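Local coordinates for Blr3880 protein (Bradyrhizobium japonicum, PDB 2OOD) that probably catalyses the zinc-dependent hydrolytic deamination of guanine, giving xanthine and ammonia, at residues A[103-107]-A[205-209]; A[110-116]-A[142-148]; A[134-140]-A[159-165]; A[150-154]-A[198-202]; A[190-194]-A[226-230]. All blocks are in the same frame, centred on the assembly; numbering follows the deposited sequence.

Contact 1 (A[103-107]-A[205-209]). With GUN (guanine), chain C.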
# COMPACT_ATOMS: atom_id res chain seq x y z
N ILE A 103 0.38 -6.45 20.81
CA ILE A 103 0.15 -5.11 21.30
C ILE A 103 0.27 -4.87 22.81
O ILE A 103 1.03 -4.01 23.24
CB ILE A 103 -1.23 -4.60 20.77
CG1 ILE A 103 -1.05 -3.98 19.38
CG2 ILE A 103 -1.82 -3.55 21.70
CD1 ILE A 103 -0.09 -4.73 18.47
N TYR A 104 -0.44 -5.64 23.61
CA TYR A 104 -0.39 -5.45 25.06
C TYR A 104 1.01 -5.59 25.65
O TYR A 104 1.42 -4.78 26.49
CB TYR A 104 -1.38 -6.41 25.74
CG TYR A 104 -2.83 -6.14 25.35
CD1 TYR A 104 -3.69 -7.18 25.03
CD2 TYR A 104 -3.33 -4.84 25.32
CE1 TYR A 104 -5.03 -6.93 24.69
CE2 TYR A 104 -4.67 -4.58 24.98
CZ TYR A 104 -5.51 -5.63 24.66
OH TYR A 104 -6.84 -5.38 24.33
N PRO A 105 1.78 -6.60 25.22
CA PRO A 105 3.12 -6.69 25.81
C PRO A 105 4.00 -5.46 25.57
O PRO A 105 4.95 -5.23 26.31
CB PRO A 105 3.70 -7.97 25.19
CG PRO A 105 2.87 -8.21 23.97
CD PRO A 105 1.49 -7.78 24.40
N GLU A 106 3.67 -4.66 24.56
CA GLU A 106 4.44 -3.45 24.24
C GLU A 106 3.86 -2.22 24.92
O GLU A 106 4.60 -1.39 25.45
CB GLU A 106 4.46 -3.22 22.72
CG GLU A 106 5.00 -1.87 22.25
CD GLU A 106 6.50 -1.71 22.45
OE1 GLU A 106 7.21 -2.74 22.55
OE2 GLU A 106 6.97 -0.55 22.50
N GLU A 107 2.54 -2.09 24.91
CA GLU A 107 1.87 -0.95 25.52
C GLU A 107 2.09 -0.89 27.03
O GLU A 107 2.02 0.18 27.64
CB GLU A 107 0.37 -0.99 25.22
CG GLU A 107 0.06 -0.71 23.76
CD GLU A 107 -1.39 -0.39 23.53
OE1 GLU A 107 -2.02 0.22 24.42
OE2 GLU A 107 -1.90 -0.72 22.45
N PRO A 205 -12.87 4.94 26.20
CA PRO A 205 -13.09 3.54 26.56
C PRO A 205 -12.56 2.83 25.31
O PRO A 205 -13.14 2.95 24.23
CB PRO A 205 -14.61 3.46 26.67
CG PRO A 205 -15.07 4.43 25.63
CD PRO A 205 -14.14 5.61 25.87
N ARG A 206 -11.44 2.12 25.44
CA ARG A 206 -10.84 1.46 24.29
C ARG A 206 -11.83 0.85 23.31
O ARG A 206 -11.87 1.25 22.15
CB ARG A 206 -9.85 0.41 24.76
CG ARG A 206 -8.96 -0.09 23.66
CD ARG A 206 -7.60 -0.38 24.21
NE ARG A 206 -6.69 -0.86 23.18
CZ ARG A 206 -5.38 -0.97 23.34
NH1 ARG A 206 -4.82 -0.64 24.49
NH2 ARG A 206 -4.64 -1.42 22.34
N PHE A 207 -12.62 -0.11 23.77
CA PHE A 207 -13.62 -0.73 22.91
C PHE A 207 -14.55 -1.63 23.73
O PHE A 207 -14.11 -2.30 24.67
CB PHE A 207 -12.95 -1.49 21.76
CG PHE A 207 -12.23 -2.73 22.17
CD1 PHE A 207 -11.36 -2.73 23.27
CD2 PHE A 207 -12.39 -3.91 21.45
CE1 PHE A 207 -10.67 -3.89 23.64
CE2 PHE A 207 -11.70 -5.08 21.82
CZ PHE A 207 -10.84 -5.07 22.91
N ALA A 208 -15.83 -1.63 23.36
CA ALA A 208 -16.85 -2.40 24.06
C ALA A 208 -16.38 -3.77 24.50
O ALA A 208 -16.58 -4.17 25.65
CB ALA A 208 -18.10 -2.52 23.20
N PHE A 209 -15.74 -4.49 23.59
CA PHE A 209 -15.27 -5.83 23.92
C PHE A 209 -14.39 -5.88 25.17
O PHE A 209 -14.35 -6.89 25.86
CB PHE A 209 -14.50 -6.43 22.75
CG PHE A 209 -14.08 -7.85 22.97
CD1 PHE A 209 -15.03 -8.85 23.15
CD2 PHE A 209 -12.73 -8.20 22.97
CE1 PHE A 209 -14.65 -10.19 23.33
CE2 PHE A 209 -12.34 -9.54 23.14
CZ PHE A 209 -13.30 -10.53 23.32
N9 GUN C . -9.55 -1.75 19.85
C8 GUN C . -9.62 -3.03 20.28
N7 GUN C . -9.07 -3.84 19.43
C5 GUN C . -8.58 -3.13 18.39
C6 GUN C . -7.89 -3.46 17.18
O6 GUN C . -7.58 -4.62 16.90
N1 GUN C . -7.54 -2.41 16.32
C2 GUN C . -7.87 -1.10 16.62
N2 GUN C . -7.50 -0.08 15.76
N3 GUN C . -8.51 -0.79 17.74
C4 GUN C . -8.89 -1.76 18.63
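The closest backbone approach, between Y104 and R206, spans 12.6 Å from CA to CA, so long side chains bridge from the last turn of helix 95-107 to the loop after strand 199-205. That turn is kinked, and the carbonyl of I103 takes bonds from both E106 N and E107 N. R206 meets E107 head on in a two-pronged salt bridge: NH1 lies 2.9 Å from E107 OE1, and NH2 lies 2.8 Å from E107 OE2. Both oxygens are approached on their syn side; the carboxylate and guanidinium planes are 10° apart but stepped, each bond leaving the former by about 30°. Y104 slides past in the reverse direction and lays CE2 over one face of the guanidinium, while I103 CG2 touches R206 NH2 at 3.6 Å. Q84 gives E107 OE2 a further hydrogen bond. The chi1 of F207 (70°) sets CG between the backbone N and carbonyl carbon, and guanine C8 sits over the centre of its ring. The carbonyl of R206 bonds to ND1 of the zinc ligand H234. F207 lines the guanine pocket with the salt bridge beside it, where helix end and loop meet at the C-terminal mouth of the amidohydrolase barrel.

Contact 2 (A[110-116]-A[142-148])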
# COMPACT_ATOMS: atom_id res chain seq x y z
N TYR A 110 4.88 1.43 28.55
CA TYR A 110 4.65 2.85 28.75
C TYR A 110 4.28 3.23 30.17
O TYR A 110 3.97 4.39 30.46
CB TYR A 110 3.59 3.36 27.76
CG TYR A 110 4.13 3.45 26.34
CD1 TYR A 110 4.50 2.32 25.64
CD2 TYR A 110 4.33 4.69 25.74
CE1 TYR A 110 5.06 2.40 24.37
CE2 TYR A 110 4.89 4.78 24.47
CZ TYR A 110 5.25 3.64 23.79
OH TYR A 110 5.81 3.74 22.54
N LYS A 111 4.30 2.24 31.06
CA LYS A 111 4.02 2.45 32.49
C LYS A 111 5.23 3.24 32.99
O LYS A 111 5.10 4.13 33.84
CB LYS A 111 3.98 1.11 33.23
CG LYS A 111 2.61 0.65 33.68
CD LYS A 111 2.76 -0.60 34.55
CE LYS A 111 1.40 -1.11 35.03
NZ LYS A 111 1.48 -2.46 35.70
N ASP A 112 6.39 2.87 32.45
CA ASP A 112 7.68 3.47 32.76
C ASP A 112 7.73 4.83 32.05
O ASP A 112 7.61 4.90 30.83
CB ASP A 112 8.78 2.55 32.24
CG ASP A 112 10.16 3.11 32.46
OD1 ASP A 112 10.92 2.50 33.24
OD2 ASP A 112 10.48 4.16 31.85
N ARG A 113 7.92 5.91 32.81
CA ARG A 113 7.92 7.25 32.23
C ARG A 113 9.05 7.55 31.25
O ARG A 113 8.89 8.39 30.36
CB ARG A 113 7.89 8.30 33.32
CG ARG A 113 7.64 9.70 32.80
CD ARG A 113 7.62 10.69 33.93
NE ARG A 113 6.54 10.43 34.89
CZ ARG A 113 5.25 10.61 34.63
NH1 ARG A 113 4.85 11.04 33.44
NH2 ARG A 113 4.35 10.36 35.57
N ASN A 114 10.19 6.89 31.40
CA ASN A 114 11.31 7.12 30.49
C ASN A 114 10.98 6.58 29.11
O ASN A 114 11.22 7.25 28.09
CB ASN A 114 12.59 6.48 31.01
CG ASN A 114 13.17 7.22 32.20
OD1 ASN A 114 13.58 8.38 32.07
ND2 ASN A 114 13.20 6.57 33.35
N TYR A 115 10.45 5.36 29.07
CA TYR A 115 10.07 4.73 27.81
C TYR A 115 8.94 5.53 27.17
O TYR A 115 8.95 5.77 25.97
CB TYR A 115 9.59 3.30 28.07
CG TYR A 115 9.59 2.41 26.85
CD1 TYR A 115 10.74 1.75 26.46
CD2 TYR A 115 8.44 2.23 26.10
CE1 TYR A 115 10.75 0.92 25.34
CE2 TYR A 115 8.44 1.40 24.98
CZ TYR A 115 9.60 0.74 24.61
OH TYR A 115 9.61 -0.11 23.51
N ALA A 116 7.98 5.93 27.98
CA ALA A 116 6.85 6.70 27.50
C ALA A 116 7.33 8.00 26.86
O ALA A 116 6.86 8.39 25.80
CB ALA A 116 5.89 7.01 28.64
N SER A 142 -2.26 3.40 31.46
CA SER A 142 -1.50 4.14 32.48
C SER A 142 -1.47 5.63 32.17
O SER A 142 -1.15 6.03 31.06
CB SER A 142 -0.06 3.62 32.54
OG SER A 142 0.80 4.58 33.12
N PRO A 143 -1.80 6.47 33.16
CA PRO A 143 -1.80 7.92 32.93
C PRO A 143 -0.46 8.48 32.43
O PRO A 143 -0.42 9.52 31.78
CB PRO A 143 -2.20 8.49 34.30
CG PRO A 143 -3.08 7.42 34.86
CD PRO A 143 -2.33 6.15 34.50
N VAL A 144 0.63 7.78 32.73
CA VAL A 144 1.97 8.20 32.32
C VAL A 144 2.05 8.54 30.83
O VAL A 144 2.36 9.68 30.46
CB VAL A 144 3.01 7.09 32.63
CG1 VAL A 144 4.39 7.51 32.17
CG2 VAL A 144 3.01 6.78 34.11
N ALA A 145 1.78 7.55 29.98
CA ALA A 145 1.82 7.75 28.54
C ALA A 145 1.00 8.96 28.11
O ALA A 145 1.42 9.72 27.24
CB ALA A 145 1.32 6.50 27.84
N THR A 146 -0.17 9.15 28.71
CA THR A 146 -1.00 10.29 28.36
C THR A 146 -0.38 11.62 28.77
O THR A 146 -0.44 12.60 28.03
CB THR A 146 -2.40 10.19 29.01
OG1 THR A 146 -3.10 9.07 28.46
CG2 THR A 146 -3.21 11.46 28.74
N GLU A 147 0.22 11.66 29.96
CA GLU A 147 0.84 12.88 30.45
C GLU A 147 2.01 13.27 29.55
O GLU A 147 2.10 14.42 29.11
CB GLU A 147 1.34 12.70 31.89
CG GLU A 147 0.25 12.35 32.88
CD GLU A 147 0.81 11.89 34.22
OE1 GLU A 147 1.99 11.50 34.25
OE2 GLU A 147 0.07 11.92 35.23
N GLU A 148 2.89 12.32 29.27
CA GLU A 148 4.04 12.59 28.42
C GLU A 148 3.64 13.05 27.02
O GLU A 148 4.35 13.85 26.41
CB GLU A 148 4.94 11.36 28.31
CG GLU A 148 5.68 11.02 29.59
CD GLU A 148 6.48 12.19 30.14
OE1 GLU A 148 7.18 12.86 29.35
OE2 GLU A 148 6.41 12.44 31.36
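R113, in the first turn of helix 113-129, reaches across to V144, E147 and E148 at the start of helix 143-156. Its CB lies 3.8 Å from V144 CG1. With CG anti to the backbone N (chi1 -169°), the chain then runs past the carboxylate of E148, and both CG and CD pass close to OE2. A bend at chi3 turns the guanidinium so that V144 CG1 lies over one face, offset toward the rim. At the tip NH1 is shared: it bonds to E148 OE2, which offers its anti lone pair, at 3.0 Å, and to E147 OE1 at 3.0 Å. NH2 adds a second bond to that same E147 OE1, 2.9 Å away, so one oxygen is gripped by two nitrogens, with the two flat groups nearly coplanar. The carboxylate of E148 is turned by 62° from the guanidinium. E147 OE2 has its own salt bridge to R188 of helix 179-193.

Behind this network the backbones come close, A116 CA lying 5.2 Å from A145 CA. Y110 CB packs on A145 CB at 3.9 Å. Each helix has a capped start: D112 OD2 accepts from Y115 N, and S142 OG from V144 N. The starts of the two helices meet on the outside of the barrel, flanking strand 132-138 in sequence, with Y110 also packing against W420 of the second subunit.

Contact 3 (A[134-140]-A[159-165])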
# COMPACT_ATOMS: atom_id res chain seq x y z
N THR A 134 -2.02 17.19 13.26
CA THR A 134 -3.04 17.00 14.29
C THR A 134 -3.51 15.54 14.29
O THR A 134 -3.71 14.95 13.23
CB THR A 134 -4.27 17.91 14.04
OG1 THR A 134 -3.85 19.28 14.01
CG2 THR A 134 -5.30 17.72 15.14
N CYS A 135 -3.70 14.97 15.48
CA CYS A 135 -4.13 13.59 15.58
C CYS A 135 -4.95 13.29 16.84
O CYS A 135 -4.80 13.95 17.86
CB CYS A 135 -2.92 12.65 15.55
SG CYS A 135 -1.92 12.68 17.07
N GLN A 136 -5.82 12.29 16.75
CA GLN A 136 -6.63 11.86 17.88
C GLN A 136 -5.96 10.55 18.27
O GLN A 136 -6.12 9.54 17.58
CB GLN A 136 -8.07 11.63 17.46
CG GLN A 136 -8.95 11.10 18.57
CD GLN A 136 -10.41 11.18 18.23
OE1 GLN A 136 -10.82 10.78 17.15
NE2 GLN A 136 -11.21 11.70 19.15
N ALA A 137 -5.23 10.56 19.38
CA ALA A 137 -4.49 9.39 19.81
C ALA A 137 -4.98 8.55 20.97
O ALA A 137 -5.47 9.05 21.98
CB ALA A 137 -3.05 9.79 20.07
N PHE A 138 -4.81 7.24 20.81
CA PHE A 138 -5.13 6.29 21.85
C PHE A 138 -3.82 6.13 22.61
O PHE A 138 -2.74 6.23 22.03
CB PHE A 138 -5.54 4.95 21.25
CG PHE A 138 -6.95 4.92 20.75
CD1 PHE A 138 -8.00 4.61 21.61
CD2 PHE A 138 -7.25 5.25 19.43
CE1 PHE A 138 -9.32 4.63 21.16
CE2 PHE A 138 -8.57 5.26 18.97
CZ PHE A 138 -9.60 4.95 19.84
N THR A 139 -3.90 5.89 23.91
CA THR A 139 -2.71 5.72 24.72
C THR A 139 -2.86 4.38 25.43
O THR A 139 -3.62 3.52 24.99
CB THR A 139 -2.59 6.87 25.72
OG1 THR A 139 -3.76 6.92 26.54
CG2 THR A 139 -2.47 8.20 24.98
N SER A 140 -2.12 4.17 26.52
CA SER A 140 -2.27 2.92 27.25
C SER A 140 -3.20 3.19 28.43
O SER A 140 -3.77 4.28 28.54
CB SER A 140 -0.92 2.40 27.74
OG SER A 140 -0.31 3.32 28.63
N ARG A 159 -2.02 20.90 18.01
CA ARG A 159 -3.36 20.59 18.49
C ARG A 159 -3.45 19.08 18.45
O ARG A 159 -3.17 18.46 17.43
CB ARG A 159 -4.43 21.22 17.60
CG ARG A 159 -5.84 20.93 18.10
CD ARG A 159 -6.84 21.87 17.49
NE ARG A 159 -6.70 23.23 18.00
CZ ARG A 159 -6.83 23.57 19.28
NH1 ARG A 159 -7.11 22.65 20.20
NH2 ARG A 159 -6.70 24.84 19.65
N VAL A 160 -3.84 18.49 19.58
CA VAL A 160 -3.93 17.05 19.69
C VAL A 160 -5.08 16.60 20.58
O VAL A 160 -5.33 17.21 21.62
CB VAL A 160 -2.61 16.49 20.27
CG1 VAL A 160 -2.77 15.03 20.63
CG2 VAL A 160 -1.48 16.66 19.27
N ILE A 161 -5.77 15.54 20.16
CA ILE A 161 -6.88 14.97 20.92
C ILE A 161 -6.35 13.68 21.53
O ILE A 161 -5.84 12.83 20.82
CB ILE A 161 -8.09 14.56 20.03
CG1 ILE A 161 -8.38 15.60 18.96
CG2 ILE A 161 -9.33 14.40 20.91
CD1 ILE A 161 -9.05 16.83 19.48
N ALA A 162 -6.47 13.53 22.85
CA ALA A 162 -5.99 12.31 23.48
C ALA A 162 -6.62 12.09 24.86
O ALA A 162 -7.37 12.93 25.35
CB ALA A 162 -4.48 12.33 23.59
N GLY A 163 -6.30 10.96 25.48
CA GLY A 163 -6.85 10.68 26.79
C GLY A 163 -6.50 9.31 27.31
O GLY A 163 -5.99 8.47 26.57
N LEU A 164 -6.76 9.09 28.59
CA LEU A 164 -6.48 7.81 29.23
C LEU A 164 -7.37 6.75 28.58
O LEU A 164 -8.59 6.85 28.59
CB LEU A 164 -6.78 7.88 30.73
CG LEU A 164 -6.47 6.62 31.54
CD1 LEU A 164 -4.97 6.34 31.52
CD2 LEU A 164 -6.96 6.81 32.95
N THR A 165 -6.74 5.72 28.01
CA THR A 165 -7.47 4.65 27.34
C THR A 165 -7.83 3.51 28.29
O THR A 165 -7.03 2.61 28.50
CB THR A 165 -6.64 4.09 26.17
OG1 THR A 165 -6.37 5.15 25.24
CG2 THR A 165 -7.40 2.98 25.46
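Q136 and I161 pair in parallel, CA to CA 4.4 Å, where the strands of 134-138 and 160-162 run 12° apart. Two backbone bonds hold the pairing: I161 N donates to C135 O at 3.0 Å, and I161 O accepts from A137 N at 2.8 Å. The same I161 carbonyl also takes a CA-H...O contact from Q136 CA. On their outer sides, Q136 and F138 bond by backbone to strand 70-81, and A162 O accepts from A202 N.

Past the strand ends, threonine hydroxyls take over. T165 OG1 accepts from T139 N at 2.9 Å in a fairly straight bond, while T139 OG1 donates to G163 O at 2.7 Å, coming in tilted from the carbonyl plane. The chi1 of T139 (58°) places its OG1 between the backbone N and carbonyl carbon, from where it also bonds to T146 OG1 of the following helix. A weak bond from T165 N to S140 O closes the far end. L164 N has its partner in Y201 OH, and at the near end R159 sends its guanidinium away to E403.

On the Q136 face I161 CB packs on the glutamine stem, and F138, on that same side, stacks on H81 and H234 beside the zinc site. Strand 132-138 lies between 70-81 and 160-166, itself followed round the barrel by 199-205; helix 143-156 connects the paired strands, a beta-alpha-beta unit of the barrel.

Contact 4 (A[150-154]-A[198-202])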
# COMPACT_ATOMS: atom_id res chain seq x y z
N PHE A 150 0.71 14.73 26.07
CA PHE A 150 0.18 16.09 26.10
C PHE A 150 1.29 17.12 26.28
O PHE A 150 1.27 18.17 25.65
CB PHE A 150 -0.83 16.24 27.25
CG PHE A 150 -2.21 15.79 26.90
CD1 PHE A 150 -2.89 16.35 25.82
CD2 PHE A 150 -2.87 14.85 27.69
CE1 PHE A 150 -4.20 15.98 25.52
CE2 PHE A 150 -4.18 14.47 27.40
CZ PHE A 150 -4.85 15.03 26.31
N GLU A 151 2.25 16.81 27.14
CA GLU A 151 3.33 17.74 27.41
C GLU A 151 4.30 17.95 26.25
O GLU A 151 4.73 19.08 26.00
CB GLU A 151 4.06 17.31 28.69
CG GLU A 151 3.39 17.90 29.92
CD GLU A 151 3.64 17.12 31.19
OE1 GLU A 151 4.79 16.69 31.43
OE2 GLU A 151 2.67 16.94 31.97
N GLU A 152 4.65 16.88 25.54
CA GLU A 152 5.55 17.01 24.40
C GLU A 152 4.79 17.69 23.27
O GLU A 152 5.38 18.33 22.40
CB GLU A 152 6.06 15.64 23.94
CG GLU A 152 6.92 15.68 22.70
CD GLU A 152 8.14 16.58 22.85
OE1 GLU A 152 8.41 17.03 23.98
OE2 GLU A 152 8.83 16.83 21.84
N ALA A 153 3.47 17.56 23.28
CA ALA A 153 2.64 18.18 22.26
C ALA A 153 2.64 19.68 22.51
O ALA A 153 2.57 20.48 21.58
CB ALA A 153 1.21 17.63 22.32
N SER A 154 2.73 20.06 23.78
CA SER A 154 2.75 21.47 24.15
C SER A 154 4.04 22.16 23.69
O SER A 154 3.99 23.27 23.16
CB SER A 154 2.61 21.62 25.66
OG SER A 154 1.33 21.18 26.07
N ARG A 198 -3.35 24.04 22.95
CA ARG A 198 -4.08 23.39 21.87
C ARG A 198 -4.45 21.94 22.22
O ARG A 198 -4.89 21.19 21.35
CB ARG A 198 -3.26 23.41 20.58
CG ARG A 198 -2.86 24.80 20.11
CD ARG A 198 -1.99 24.74 18.86
NE ARG A 198 -2.77 24.57 17.64
CZ ARG A 198 -2.25 24.21 16.47
NH1 ARG A 198 -0.95 23.98 16.37
NH2 ARG A 198 -3.02 24.09 15.39
N ASN A 199 -4.27 21.55 23.48
CA ASN A 199 -4.61 20.19 23.91
C ASN A 199 -6.12 20.00 24.15
O ASN A 199 -6.76 20.82 24.80
CB ASN A 199 -3.87 19.82 25.20
CG ASN A 199 -2.38 19.64 24.99
OD1 ASN A 199 -1.95 19.01 24.03
ND2 ASN A 199 -1.58 20.18 25.91
N LEU A 200 -6.67 18.89 23.64
CA LEU A 200 -8.08 18.57 23.79
C LEU A 200 -8.18 17.15 24.35
O LEU A 200 -7.49 16.25 23.88
CB LEU A 200 -8.80 18.65 22.44
CG LEU A 200 -8.77 20.04 21.80
CD1 LEU A 200 -9.36 19.99 20.42
CD2 LEU A 200 -9.54 21.02 22.67
N TYR A 201 -9.03 16.95 25.35
CA TYR A 201 -9.17 15.63 25.97
C TYR A 201 -10.32 14.77 25.45
O TYR A 201 -11.41 15.27 25.18
CB TYR A 201 -9.34 15.78 27.48
CG TYR A 201 -9.11 14.49 28.22
CD1 TYR A 201 -7.83 14.09 28.56
CD2 TYR A 201 -10.16 13.66 28.55
CE1 TYR A 201 -7.59 12.87 29.19
CE2 TYR A 201 -9.94 12.44 29.19
CZ TYR A 201 -8.65 12.05 29.50
OH TYR A 201 -8.43 10.82 30.10
N ALA A 202 -10.08 13.47 25.32
CA ALA A 202 -11.12 12.57 24.85
C ALA A 202 -11.32 11.41 25.81
O ALA A 202 -10.39 10.66 26.09
CB ALA A 202 -10.76 12.04 23.47
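F150 and N199 anchor a buried helix-on-strand packing, in which helix 143-156 lies outside strand 199-205, two strands along from 132-138. The axes of the short segments pass 9.8 Å apart and run nearly antiparallel, at 158°. F150 is the wedge between them. The edge of its ring meets two oxygens of the strand: CD1 comes to 3.3 Å from N199 OD1, and CE1 to 3.7 Å from L200 O, both near the ring plane. F150 CE2 touches Y201 CD1 at 3.8 Å, at the edge of the tyrosine ring. The amide of N199 stands 73° from the phenyl plane. The chi1 of N199 (-70°), with CG anti to the carbonyl carbon, turns the amide to the helix, where ND2 makes a weak bond to F150 O at 3.5 Å. That carbonyl is also claimed by the hydroxyl of S154, which donates to it at 3.0 Å. A153 CB fills in beside N199 OD1. The Y201 hydroxyl bonds to L164 N, and Y193 of helix 179-193 stacks on F150. Away from the annotated sites, this is the outer layer of a TIM barrel, with a helix running back antiparallel to the parallel strands it covers.

Contact 5 (A[190-194]-A[226-230])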
# COMPACT_ATOMS: atom_id res chain seq x y z
N ILE A 190 -8.21 15.43 32.73
CA ILE A 190 -9.07 16.42 32.08
C ILE A 190 -8.79 17.77 32.72
O ILE A 190 -8.79 18.80 32.04
CB ILE A 190 -10.58 16.08 32.27
CG1 ILE A 190 -10.92 14.80 31.49
CG2 ILE A 190 -11.43 17.25 31.80
CD1 ILE A 190 -12.29 14.23 31.78
N ALA A 191 -8.53 17.75 34.02
CA ALA A 191 -8.23 18.96 34.77
C ALA A 191 -6.95 19.59 34.24
O ALA A 191 -6.95 20.74 33.78
CB ALA A 191 -8.06 18.61 36.25
N GLN A 192 -5.86 18.83 34.30
CA GLN A 192 -4.56 19.30 33.84
C GLN A 192 -4.39 19.64 32.37
O GLN A 192 -3.64 20.55 32.03
CB GLN A 192 -3.47 18.29 34.20
CG GLN A 192 -3.13 18.24 35.66
CD GLN A 192 -1.77 17.60 35.89
OE1 GLN A 192 -0.83 17.84 35.11
NE2 GLN A 192 -1.64 16.80 36.95
N TYR A 193 -5.09 18.92 31.49
CA TYR A 193 -4.88 19.15 30.07
C TYR A 193 -5.98 19.66 29.17
O TYR A 193 -5.72 20.46 28.27
CB TYR A 193 -4.30 17.88 29.46
CG TYR A 193 -3.08 17.39 30.20
CD1 TYR A 193 -1.87 18.07 30.11
CD2 TYR A 193 -3.14 16.24 30.97
CE1 TYR A 193 -0.74 17.61 30.78
CE2 TYR A 193 -2.01 15.77 31.65
CZ TYR A 193 -0.82 16.46 31.55
OH TYR A 193 0.31 15.98 32.20
N HIS A 194 -7.21 19.20 29.36
CA HIS A 194 -8.26 19.65 28.47
C HIS A 194 -8.37 21.16 28.25
O HIS A 194 -8.51 21.95 29.19
CB HIS A 194 -9.63 19.10 28.88
CG HIS A 194 -10.71 19.42 27.89
ND1 HIS A 194 -10.63 19.02 26.57
CD2 HIS A 194 -11.82 20.18 27.99
CE1 HIS A 194 -11.65 19.53 25.90
NE2 HIS A 194 -12.39 20.23 26.74
N HIS A 226 -18.23 16.71 32.05
CA HIS A 226 -17.33 17.43 31.15
C HIS A 226 -17.86 17.40 29.72
O HIS A 226 -17.23 16.86 28.82
CB HIS A 226 -15.95 16.79 31.21
CG HIS A 226 -15.31 16.86 32.56
ND1 HIS A 226 -14.71 18.01 33.03
CD2 HIS A 226 -15.22 15.95 33.56
CE1 HIS A 226 -14.27 17.79 34.26
NE2 HIS A 226 -14.57 16.55 34.60
N PRO A 227 -19.02 18.01 29.50
CA PRO A 227 -19.67 18.06 28.19
C PRO A 227 -18.78 18.48 27.02
O PRO A 227 -19.02 18.09 25.88
CB PRO A 227 -20.82 19.03 28.42
CG PRO A 227 -20.28 19.95 29.47
CD PRO A 227 -19.66 18.97 30.43
N ASP A 228 -17.74 19.27 27.30
CA ASP A 228 -16.86 19.75 26.24
C ASP A 228 -15.86 18.71 25.76
O ASP A 228 -15.30 18.85 24.67
CB ASP A 228 -16.10 20.99 26.71
CG ASP A 228 -15.54 21.81 25.56
OD1 ASP A 228 -16.36 22.34 24.76
OD2 ASP A 228 -14.30 21.93 25.45
N CYS A 229 -15.65 17.67 26.55
CA CYS A 229 -14.71 16.62 26.19
C CYS A 229 -15.18 15.71 25.05
O CYS A 229 -16.38 15.48 24.88
CB CYS A 229 -14.39 15.74 27.39
SG CYS A 229 -13.21 16.43 28.56
N TRP A 230 -14.22 15.21 24.28
CA TRP A 230 -14.48 14.30 23.17
C TRP A 230 -14.62 12.88 23.71
O TRP A 230 -14.29 12.60 24.87
CB TRP A 230 -13.31 14.33 22.19
CG TRP A 230 -13.35 15.41 21.14
CD1 TRP A 230 -13.48 15.23 19.80
CD2 TRP A 230 -13.20 16.83 21.34
NE1 TRP A 230 -13.42 16.43 19.15
CE2 TRP A 230 -13.25 17.43 20.07
CE3 TRP A 230 -13.03 17.64 22.46
CZ2 TRP A 230 -13.13 18.81 19.90
CZ3 TRP A 230 -12.92 19.02 22.28
CH2 TRP A 230 -12.97 19.59 21.01
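H194 and D228 make a His-carboxylate hydrogen bond on the outside of the barrel, where the end of helix 179-193 meets the loop leading into strand 230-234. H194 NE2 donates to D228 OD2 at 2.9 Å, with an N-H...O angle of 155°; the oxygen uses its anti lone pair and lies near the imidazole plane, although ring and carboxylate are turned 58° from each other. On the other side of the ring ND1 takes a hydrogen bond from Y201 N, so both nitrogens are engaged, consistent with a proton on NE2 and a lone pair on ND1. C229 SG sits almost squarely over one face of the imidazole, 4.0 Å from its centroid. With chi1 of -174°, CG of H194 lies anti to the backbone N, which carries the ring out from the helix end to these partners.

In the alternating beta/alpha order of a TIM barrel, helix 213-225 is followed by a type I turn from H226 to C229, which leads into strand 230-234 and is closed by C229 N donating to H226 O at 2.9 Å. I190, one turn earlier in its helix, reaches the same loop: its CG2 makes a CH-pi contact over the H226 ring, 3.8 Å from the centroid, and also touches C229 SG. At the start of the strand W230 meets H194 with the edge of its six-membered ring, CZ3 lying 3.9 Å from H194 CE1, while its NE1 bonds to L389 O and K268 makes a cation-pi contact with the indole.

Along the chain, contact 1 opens first at 103-107 and closes at 205-209, so contacts 2, 3 and 4 all fall within its span. Contact 2 closes a short loop from 110-116 to 142-148; contact 3 starts before it closes and crosses it, and contact 4 crosses contact 3 in turn. Contacts 2 and 4 follow in series, sharing helix 143-156. Contact 5 begins inside contacts 1 and 4 and crosses both. The chain thus steps round the barrel: contact 3 joins adjacent strands, contacts 2, 4 and 5 tie the outer helices to each other, to a strand and to a loop, and contact 1 joins a helix end to a loop beside the guanine.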